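Local coordinates for protein packaging enzyme P4 (Pseudomonas phage phi13, PDB 4BLP) that hydrolyses NTPs as a RecA-type hexameric helicase of a cystovirus, probably to drive RNA into the viral procapsid, at the interface of chains A and B. Residues are numbered along the deposited sequence; one frame, centred on the assembly and turned at random. Chains: chain A/B, Packaging enzyme P4.

Contact 1: the interface of chains A and B. Residues chain A 216-217, 220, 260; chain B 233, 236-237, 240, 272, 275-276.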
# COMPACT_ATOMS: atom_id res chain seq x y z
N ARG A 216 -5.19 -12.94 -21.34
CA ARG A 216 -6.08 -12.37 -20.31
C ARG A 216 -5.43 -12.34 -18.92
O ARG A 216 -5.47 -11.32 -18.23
CB ARG A 216 -7.29 -13.28 -20.26
CG ARG A 216 -8.50 -12.59 -19.84
CD ARG A 216 -9.64 -13.48 -20.23
NE ARG A 216 -10.80 -12.96 -19.54
CZ ARG A 216 -11.49 -13.63 -18.64
NH1 ARG A 216 -11.18 -14.89 -18.36
NH2 ARG A 216 -12.51 -13.06 -18.04
N ASN A 217 -4.78 -13.47 -18.52
CA ASN A 217 -4.15 -13.49 -17.19
C ASN A 217 -2.94 -12.57 -17.07
O ASN A 217 -2.58 -12.18 -15.95
CB ASN A 217 -3.76 -14.91 -16.79
CG ASN A 217 -4.72 -15.49 -15.82
OD1 ASN A 217 -5.86 -14.99 -15.64
ND2 ASN A 217 -4.24 -16.43 -15.03
N PHE A 220 -4.65 -9.25 -16.41
CA PHE A 220 -5.17 -9.22 -15.05
C PHE A 220 -4.10 -9.25 -13.98
O PHE A 220 -4.27 -8.60 -12.94
CB PHE A 220 -6.12 -10.41 -14.82
CG PHE A 220 -7.39 -10.43 -15.63
CD1 PHE A 220 -7.84 -9.28 -16.27
CD2 PHE A 220 -8.13 -11.59 -15.76
CE1 PHE A 220 -9.03 -9.29 -16.99
CE2 PHE A 220 -9.34 -11.59 -16.46
CZ PHE A 220 -9.79 -10.44 -17.05
N MET A 260 -8.29 -3.94 -21.83
CA MET A 260 -9.36 -3.32 -21.03
C MET A 260 -9.07 -1.86 -20.69
O MET A 260 -9.13 -1.42 -19.54
CB MET A 260 -9.63 -4.12 -19.76
CG MET A 260 -10.10 -5.51 -20.02
SD MET A 260 -10.71 -6.19 -18.48
CE MET A 260 -11.65 -7.52 -19.17
N VAL B 233 -10.18 -6.67 -11.47
CA VAL B 233 -10.03 -7.65 -12.56
C VAL B 233 -9.74 -9.03 -12.00
O VAL B 233 -10.03 -10.04 -12.67
CB VAL B 233 -9.00 -7.22 -13.61
CG1 VAL B 233 -9.47 -5.95 -14.35
CG2 VAL B 233 -7.61 -7.06 -12.99
N TYR B 236 -12.73 -11.32 -12.21
CA TYR B 236 -12.97 -12.04 -13.48
C TYR B 236 -12.09 -13.28 -13.56
O TYR B 236 -12.57 -14.35 -13.95
CB TYR B 236 -12.69 -11.13 -14.68
CG TYR B 236 -13.44 -9.81 -14.66
CD1 TYR B 236 -14.81 -9.76 -14.42
CD2 TYR B 236 -12.78 -8.61 -14.92
CE1 TYR B 236 -15.51 -8.55 -14.40
CE2 TYR B 236 -13.47 -7.40 -14.95
CZ TYR B 236 -14.83 -7.37 -14.66
OH TYR B 236 -15.53 -6.18 -14.68
N ALA B 237 -10.81 -13.14 -13.18
CA ALA B 237 -9.89 -14.29 -13.19
C ALA B 237 -10.42 -15.38 -12.22
O ALA B 237 -10.34 -16.58 -12.54
CB ALA B 237 -8.48 -13.82 -12.77
N THR B 240 -13.27 -17.27 -13.80
CA THR B 240 -12.78 -18.22 -14.82
C THR B 240 -12.17 -19.43 -14.13
O THR B 240 -12.38 -20.54 -14.59
CB THR B 240 -11.83 -17.54 -15.79
OG1 THR B 240 -12.58 -16.50 -16.50
CG2 THR B 240 -11.25 -18.54 -16.82
N ASN B 272 -17.82 -8.34 -19.23
CA ASN B 272 -16.58 -8.96 -18.72
C ASN B 272 -16.90 -10.23 -17.94
O ASN B 272 -16.16 -11.23 -18.01
CB ASN B 272 -15.78 -7.99 -17.86
CG ASN B 272 -15.20 -6.83 -18.64
OD1 ASN B 272 -14.98 -6.90 -19.84
ND2 ASN B 272 -14.92 -5.73 -17.96
N ALA B 275 -17.75 -12.99 -20.34
CA ALA B 275 -16.52 -13.44 -21.01
C ALA B 275 -15.71 -14.35 -20.11
O ALA B 275 -14.74 -14.97 -20.58
CB ALA B 275 -15.69 -12.23 -21.42
N SER B 276 -16.10 -14.46 -18.83
CA SER B 276 -15.33 -15.25 -17.86
C SER B 276 -15.90 -16.62 -17.54
O SER B 276 -15.20 -17.42 -16.91
CB SER B 276 -15.24 -14.47 -16.54
OG SER B 276 -14.74 -13.16 -16.76
O HOH W 1 -13.47 -10.56 -18.61
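A:Arg216, the first residue of chain A helix 216-221, is the side chain to follow in this subunit interface of the P4 ring. From CB the chain sets CG anti to the backbone N (chi1 -152°) and runs extended through CD to NE, which carries the guanidinium across to chain B. One face of that guanidinium is covered off-centre by CE2 of A:Phe220, one helical turn on in the same chain, while the carbonyl oxygen of B:Ala275 lies toward the rim of the other. The tip works through its edge. NH1 gives a nearly straight bond (173° at H) of 2.8 Å to the hydroxyl OG1 of B:Thr240, which lies in the guanidinium plane. NH2 meets OG of B:Ser276 at 2.6 Å, a more bent bond, and also water 1, which passes the link on to the backbone O of B:Asn272. Both hydroxyls are oriented to accept: B:Thr240 OG1 donates to the carbonyl O of B:Ser276 at 2.8 Å, and B:Ser276 OG donates to B:Asn272 O at 2.7 Å.

Alongside this polar end, A:Phe220 lays one ring face against helix 233-248, with the carbonyl oxygen of B:Val233 over its centre. CD1 touches B:Val233 CB at 3.6 Å, CD2 faces the methyl of B:Ala237, and CZ reaches B:Tyr236 CB. A:Met260 extends tip to tip with B:Asn272, its methyl CE 3.4 Å from the amide oxygen OD1.

Contact 2: the interface of chains A and B. Residues chain A 173-179, 182; chain B 129-131, 240, 243-244, 294.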
# COMPACT_ATOMS: atom_id res chain seq x y z
N ARG A 173 -4.60 -22.78 -25.00
CA ARG A 173 -5.75 -22.19 -24.33
C ARG A 173 -5.38 -21.90 -22.88
O ARG A 173 -4.99 -22.80 -22.13
CB ARG A 173 -6.96 -23.14 -24.47
CG ARG A 173 -7.49 -23.13 -25.94
CD ARG A 173 -8.52 -22.02 -26.14
NE ARG A 173 -9.72 -22.33 -25.34
CZ ARG A 173 -10.64 -21.47 -24.92
NH1 ARG A 173 -10.60 -20.20 -25.29
NH2 ARG A 173 -11.65 -21.89 -24.18
N TRP A 174 -5.43 -20.59 -22.50
CA TRP A 174 -4.98 -20.18 -21.19
C TRP A 174 -5.88 -19.08 -20.64
O TRP A 174 -6.10 -18.09 -21.34
CB TRP A 174 -3.51 -19.63 -21.31
CG TRP A 174 -2.89 -19.20 -19.99
CD1 TRP A 174 -3.01 -19.82 -18.79
CD2 TRP A 174 -2.06 -18.06 -19.77
NE1 TRP A 174 -2.33 -19.12 -17.81
CE2 TRP A 174 -1.75 -18.02 -18.38
CE3 TRP A 174 -1.60 -17.01 -20.58
CZ2 TRP A 174 -0.94 -17.03 -17.80
CZ3 TRP A 174 -0.81 -16.00 -19.99
CH2 TRP A 174 -0.48 -16.03 -18.62
N GLY A 175 -6.35 -19.23 -19.41
CA GLY A 175 -7.08 -18.17 -18.72
C GLY A 175 -8.44 -17.79 -19.28
O GLY A 175 -8.97 -16.72 -18.94
N GLU A 176 -9.00 -18.65 -20.09
CA GLU A 176 -10.32 -18.47 -20.74
C GLU A 176 -11.31 -19.53 -20.27
O GLU A 176 -10.90 -20.64 -19.93
CB GLU A 176 -10.14 -18.61 -22.25
CG GLU A 176 -9.31 -17.47 -22.84
CD GLU A 176 -10.04 -16.15 -22.97
OE1 GLU A 176 -11.27 -16.10 -22.75
OE2 GLU A 176 -9.36 -15.14 -23.21
N PRO A 177 -12.63 -19.24 -20.26
CA PRO A 177 -13.58 -20.29 -19.85
C PRO A 177 -13.68 -21.41 -20.91
O PRO A 177 -13.62 -21.13 -22.11
CB PRO A 177 -14.93 -19.55 -19.72
CG PRO A 177 -14.76 -18.36 -20.65
CD PRO A 177 -13.32 -17.97 -20.57
N GLY A 178 -13.83 -22.63 -20.44
CA GLY A 178 -13.96 -23.82 -21.28
C GLY A 178 -15.03 -23.64 -22.33
O GLY A 178 -16.10 -23.09 -22.04
N GLU A 179 -14.73 -24.07 -23.58
CA GLU A 179 -15.66 -23.93 -24.69
C GLU A 179 -15.54 -25.16 -25.60
O GLU A 179 -14.61 -25.95 -25.42
CB GLU A 179 -15.31 -22.64 -25.45
CG GLU A 179 -16.52 -21.93 -26.01
CD GLU A 179 -16.35 -20.44 -26.23
OE1 GLU A 179 -15.20 -19.95 -26.25
OE2 GLU A 179 -17.38 -19.75 -26.37
N ASP A 182 -12.28 -26.41 -26.97
CA ASP A 182 -11.32 -27.14 -26.14
C ASP A 182 -11.36 -28.65 -26.38
O ASP A 182 -10.38 -29.32 -26.06
CB ASP A 182 -11.53 -26.81 -24.66
CG ASP A 182 -11.15 -25.36 -24.39
OD1 ASP A 182 -10.00 -24.95 -24.78
OD2 ASP A 182 -11.98 -24.63 -23.84
N PRO B 129 -8.50 -24.71 -19.51
CA PRO B 129 -9.86 -24.70 -20.09
C PRO B 129 -10.19 -26.06 -20.72
O PRO B 129 -9.37 -26.65 -21.47
CB PRO B 129 -9.80 -23.60 -21.16
CG PRO B 129 -8.53 -22.84 -20.89
CD PRO B 129 -7.59 -23.84 -20.27
N VAL B 130 -11.37 -26.59 -20.39
CA VAL B 130 -11.82 -27.89 -20.91
C VAL B 130 -13.31 -27.84 -21.17
O VAL B 130 -14.03 -27.10 -20.51
CB VAL B 130 -11.48 -29.12 -19.99
CG1 VAL B 130 -9.99 -29.29 -19.73
CG2 VAL B 130 -12.24 -29.07 -18.68
N ALA B 131 -13.79 -28.66 -22.11
CA ALA B 131 -15.23 -28.80 -22.37
C ALA B 131 -15.44 -30.08 -23.08
O ALA B 131 -14.53 -30.55 -23.76
CB ALA B 131 -15.77 -27.64 -23.19
N THR B 240 -13.27 -17.27 -13.80
CA THR B 240 -12.78 -18.22 -14.82
C THR B 240 -12.17 -19.43 -14.13
O THR B 240 -12.38 -20.54 -14.59
CB THR B 240 -11.83 -17.54 -15.79
OG1 THR B 240 -12.58 -16.50 -16.50
CG2 THR B 240 -11.25 -18.54 -16.82
N ASN B 243 -14.99 -21.49 -12.78
CA ASN B 243 -15.65 -22.06 -13.94
C ASN B 243 -14.92 -23.30 -14.46
O ASN B 243 -15.53 -24.34 -14.75
CB ASN B 243 -15.72 -21.01 -15.06
CG ASN B 243 -16.46 -21.53 -16.26
OD1 ASN B 243 -17.69 -21.44 -16.29
ND2 ASN B 243 -15.75 -22.09 -17.24
N ASN B 244 -13.59 -23.18 -14.62
CA ASN B 244 -12.81 -24.23 -15.25
C ASN B 244 -12.58 -25.42 -14.32
O ASN B 244 -12.40 -26.54 -14.82
CB ASN B 244 -11.51 -23.66 -15.82
CG ASN B 244 -11.75 -22.83 -17.07
OD1 ASN B 244 -12.91 -22.68 -17.55
ND2 ASN B 244 -10.68 -22.25 -17.62
N ARG B 294 -22.78 -20.78 -23.05
CA ARG B 294 -21.89 -21.60 -23.87
C ARG B 294 -22.49 -22.98 -23.81
O ARG B 294 -22.47 -23.61 -22.74
CB ARG B 294 -20.44 -21.59 -23.32
CG ARG B 294 -19.80 -20.21 -23.30
CD ARG B 294 -18.40 -20.20 -22.72
NE ARG B 294 -18.09 -18.84 -22.25
CZ ARG B 294 -17.56 -17.87 -22.99
NH1 ARG B 294 -17.21 -18.11 -24.25
NH2 ARG B 294 -17.37 -16.66 -22.48
O HOH W 2 -17.05 -23.43 -19.41
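Paired hydrogen bonds from one amide read the backbone of a chain A loop at this subunit interface. B:Asn244, its CG anti to the carbonyl carbon, points its side-chain amide at the loop: ND2 donates to A:Glu176 O at 2.8 Å (178° at H), and OD1 accepts from A:Gly178 N at 3.0 Å. Each donor stands above the plane of the carbonyl it meets. The amide is held from its own side by B:Asn243, whose ND2 gives B:Asn244 OD1 a second bond of 2.9 Å, in the carbonyl plane. The same ND2 reaches A:Gly178 O through water 2.

Charged pairs come next. Within chain A, A:Arg173 bends at chi2 and chi3 and grips the carboxylate of A:Asp182 side-on, NE to OD1 at 2.7 Å and NH2 to OD2 at 2.8 Å, each on a syn lone pair. The anti lone pair of OD2 takes A:Glu179 N, and A:Arg173 NH2 also bonds A:Pro177 O, so this ion pair braces the loop that B:Asn244 reads. Across the interface, B:Arg294 stretches out from CG to NE and sets NH1 2.7 Å from A:Glu179 OE2. This salt bridge meets the carboxylate from above its plane, the two flat groups 77° apart, and A:Glu179 is poorly ordered.

Apolar packing fills in around these bonds. The B:Pro129 ring crosses A:Arg173 and A:Asp182 obliquely, its CG lying 3.9 Å from A:Arg173 CB. A:Pro177 CG covers one guanidinium face of B:Arg294, toward its rim, and B:Thr240 CG2 abuts the backbone of A:Gly175 and A:Glu176.

In the fold, the chain A loop leaves strand 170-173 and enters 3-10 helix 180-183, lying between the B:Pro129 loop, helix 233-248 and strand 290-295 of chain B.

Contact 1 and contact 2 are neighbouring patches of one subunit interface, the centres of their C-alpha atoms about 12 Å apart. Helix 233-248 of chain B runs through both, and B:Thr240 serves each with a different branch: the hydroxyl in contact 1, the methyl in contact 2. Chain A supplies separate pieces, helix 216-221 and A:Met260 to one, the loop after strand 170-173 to the other. Different surfaces of the same protein meet here without an exact two-fold, as suits head-to-tail assembly of the six copies. Movement of the shared helix could therefore be felt in both patches.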